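Local structure of putative oxidoreductase yhhX (3F4L) at residues A[93-98]-A[120-125]. The protein is a putative oxidoreductase of the Gfo/Idh/MocA family, thought to use a nicotinamide nucleotide and possibly to act as an NADP+-dependent scyllo-inositol dehydrogenase. Numbering follows the deposited sequence.
Sequences LVEKPF and TPYQNR
Thr120 pairs with Leu93 at the start of the contact, and its carbonyl takes a nearly straight bond: Val94 N donates to Thr120 O at 2.8 Å. The same oxygen lies 3.4 Å from Leu93 CA in a CA-H...O contact. On the sheet face that Thr120 shares with Leu93, its methyl CG2 meets Leu93 CD1 at 3.8 Å, while OG1 donates to the carbonyl of the next residue, Pro121 O, and is also hydrogen-bonded to Asn315 ND2. Pro121 has no N-H to give; its ring sits on the other face, where Phe98 CD1 comes within 3.7 Å of Pro121 CB and CE1 lies beside the Thr120-Pro121 peptide. Phe98 gets there with CG anti to its backbone N, and Val322 of helix 319-331 touches both residues. These parallel strands, 91-94 and 119-121, are joined through helix 102-115 as a beta-alpha-beta unit at one edge of the parallel Rossmann sheet, and Glu95-Lys96-Pro97 after the first is the family's Glu-Lys-Pro signature. Past Pro121 the pairing fades: Tyr122 N reaches Val94 O at 2.9 Å, but the bond is bent to 128° and weak. The Tyr122 side chain points toward the first segment, CB against Leu93 CD1 and the ring passing Leu93 CD2 and Glu95 CG obliquely; its hydroxyl is hydrogen-bonded to Tyr17 O, and the Glu95 carboxylate to His18 and Ser13. Lys96, just before the cis peptide to Pro97, is bent at chi2 and chi3 (72° and 66°); this curls CD to 3.4 Å from Tyr122 O and sets NZ at the tyrosine ring's edge, near its plane. Asn124 begins a 3-10 turn and lays CB over one face of that ring, towards the rim; its buried OD1 stays 3.8 Å from Lys96 NZ, too far for a hydrogen bond.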
loop_
_atom_site.group_PDB
_atom_site.type_symbol
_atom_site.label_atom_id
_atom_site.label_comp_id
_atom_site.label_asym_id
_atom_site.label_seq_id
_atom_site.Cartn_x
_atom_site.Cartn_y
_atom_site.Cartn_z
ATOM N N LEU A 93 -14.060 -26.108 -18.729
ATOM C CA LEU A 93 -14.014 -24.860 -17.967
ATOM C C LEU A 93 -13.851 -25.309 -16.511
ATOM O O LEU A 93 -14.678 -26.063 -15.988
ATOM C CB LEU A 93 -15.309 -24.060 -18.159
ATOM C CG LEU A 93 -15.473 -22.736 -17.387
ATOM C CD1 LEU A 93 -14.389 -21.731 -17.785
ATOM C CD2 LEU A 93 -16.848 -22.151 -17.691
ATOM N N VAL A 94 -12.785 -24.862 -15.856
ATOM C CA VAL A 94 -12.521 -25.284 -14.486
ATOM C C VAL A 94 -12.561 -24.172 -13.439
ATOM O O VAL A 94 -11.937 -23.130 -13.606
ATOM C CB VAL A 94 -11.143 -25.969 -14.380
ATOM C CG1 VAL A 94 -11.023 -26.679 -13.039
ATOM C CG2 VAL A 94 -10.947 -26.951 -15.529
ATOM N N GLU A 95 -13.284 -24.415 -12.351
ATOM C CA GLU A 95 -13.373 -23.441 -11.265
ATOM C C GLU A 95 -12.079 -23.412 -10.455
ATOM O O GLU A 95 -11.295 -24.357 -10.494
ATOM C CB GLU A 95 -14.534 -23.779 -10.338
ATOM C CG GLU A 95 -15.841 -23.141 -10.736
ATOM C CD GLU A 95 -16.843 -23.164 -9.607
ATOM O OE1 GLU A 95 -17.860 -22.442 -9.702
ATOM O OE2 GLU A 95 -16.607 -23.904 -8.625
ATOM N N LYS A 96 -11.864 -22.320 -9.723
ATOM C CA LYS A 96 -10.666 -22.163 -8.894
ATOM C C LYS A 96 -10.557 -23.301 -7.877
ATOM O O LYS A 96 -11.542 -23.665 -7.243
ATOM C CB LYS A 96 -10.714 -20.816 -8.157
ATOM C CG LYS A 96 -10.891 -19.602 -9.076
ATOM C CD LYS A 96 -12.307 -19.495 -9.680
ATOM C CE LYS A 96 -13.354 -19.213 -8.595
ATOM N NZ LYS A 96 -14.688 -18.818 -9.138
ATOM N N PRO A 97 -9.361 -23.896 -7.720
ATOM C CA PRO A 97 -8.096 -23.625 -8.410
ATOM C C PRO A 97 -8.015 -24.494 -9.667
ATOM O O PRO A 97 -8.471 -25.632 -9.661
ATOM C CB PRO A 97 -7.032 -24.042 -7.383
ATOM C CG PRO A 97 -7.821 -24.538 -6.157
ATOM C CD PRO A 97 -9.159 -24.921 -6.689
ATOM N N PHE A 98 -7.436 -23.950 -10.729
ATOM C CA PHE A 98 -7.291 -24.665 -11.999
ATOM C C PHE A 98 -6.729 -26.066 -11.772
ATOM O O PHE A 98 -7.320 -27.066 -12.181
ATOM C CB PHE A 98 -6.365 -23.874 -12.923
ATOM C CG PHE A 98 -6.414 -24.317 -14.350
ATOM C CD1 PHE A 98 -7.629 -24.381 -15.027
ATOM C CD2 PHE A 98 -5.252 -24.669 -15.019
ATOM C CE1 PHE A 98 -7.688 -24.791 -16.357
ATOM C CE2 PHE A 98 -5.297 -25.084 -16.356
ATOM C CZ PHE A 98 -6.519 -25.143 -17.023
ATOM N N THR A 120 -9.738 -24.122 -19.777
ATOM C CA THR A 120 -9.475 -22.815 -19.184
ATOM C C THR A 120 -10.097 -22.653 -17.809
ATOM O O THR A 120 -11.063 -23.331 -17.474
ATOM C CB THR A 120 -10.043 -21.697 -20.100
ATOM O OG1 THR A 120 -9.823 -20.415 -19.501
ATOM C CG2 THR A 120 -11.549 -21.883 -20.304
ATOM N N PRO A 121 -9.528 -21.764 -16.981
ATOM C CA PRO A 121 -10.085 -21.540 -15.645
ATOM C C PRO A 121 -11.281 -20.589 -15.788
ATOM O O PRO A 121 -11.484 -19.997 -16.848
ATOM C CB PRO A 121 -8.922 -20.901 -14.892
ATOM C CG PRO A 121 -8.251 -20.087 -15.969
ATOM C CD PRO A 121 -8.241 -21.060 -17.143
ATOM N N TYR A 122 -12.068 -20.457 -14.725
ATOM C CA TYR A 122 -13.243 -19.589 -14.701
ATOM C C TYR A 122 -12.833 -18.302 -13.987
ATOM O O TYR A 122 -12.860 -18.239 -12.763
ATOM C CB TYR A 122 -14.377 -20.292 -13.928
ATOM C CG TYR A 122 -15.689 -19.537 -13.804
ATOM C CD1 TYR A 122 -16.386 -19.098 -14.933
ATOM C CD2 TYR A 122 -16.257 -19.306 -12.558
ATOM C CE1 TYR A 122 -17.619 -18.453 -14.815
ATOM C CE2 TYR A 122 -17.486 -18.660 -12.429
ATOM C CZ TYR A 122 -18.156 -18.240 -13.560
ATOM O OH TYR A 122 -19.363 -17.607 -13.432
ATOM N N GLN A 123 -12.430 -17.288 -14.749
ATOM C CA GLN A 123 -12.018 -16.015 -14.154
ATOM C C GLN A 123 -13.116 -14.988 -14.383
ATOM O O GLN A 123 -12.942 -14.028 -15.121
ATOM C CB GLN A 123 -10.702 -15.532 -14.779
ATOM C CG GLN A 123 -9.538 -16.504 -14.583
ATOM C CD GLN A 123 -9.191 -16.733 -13.115
ATOM O OE1 GLN A 123 -9.704 -16.050 -12.229
ATOM N NE2 GLN A 123 -8.300 -17.685 -12.857
ATOM N N ASN A 124 -14.247 -15.199 -13.723
ATOM C CA ASN A 124 -15.394 -14.316 -13.869
ATOM C C ASN A 124 -15.160 -12.893 -13.366
ATOM O O ASN A 124 -15.831 -11.968 -13.812
ATOM C CB ASN A 124 -16.620 -14.926 -13.166
ATOM C CG ASN A 124 -16.399 -15.162 -11.671
ATOM O OD1 ASN A 124 -15.418 -15.772 -11.263
ATOM N ND2 ASN A 124 -17.332 -14.686 -10.852
ATOM N N ARG A 125 -14.211 -12.698 -12.457
ATOM C CA ARG A 125 -13.985 -11.349 -11.939
ATOM C C ARG A 125 -13.329 -10.417 -12.956
ATOM O O ARG A 125 -13.039 -9.247 -12.667
ATOM C CB ARG A 125 -13.189 -11.402 -10.623
ATOM C CG ARG A 125 -13.878 -12.282 -9.559
ATOM C CD ARG A 125 -13.622 -11.821 -8.119
ATOM N NE ARG A 125 -14.443 -10.659 -7.803
ATOM C CZ ARG A 125 -15.434 -10.643 -6.916
ATOM N NH1 ARG A 125 -15.744 -11.727 -6.220
ATOM N NH2 ARG A 125 -16.140 -9.541 -6.755
#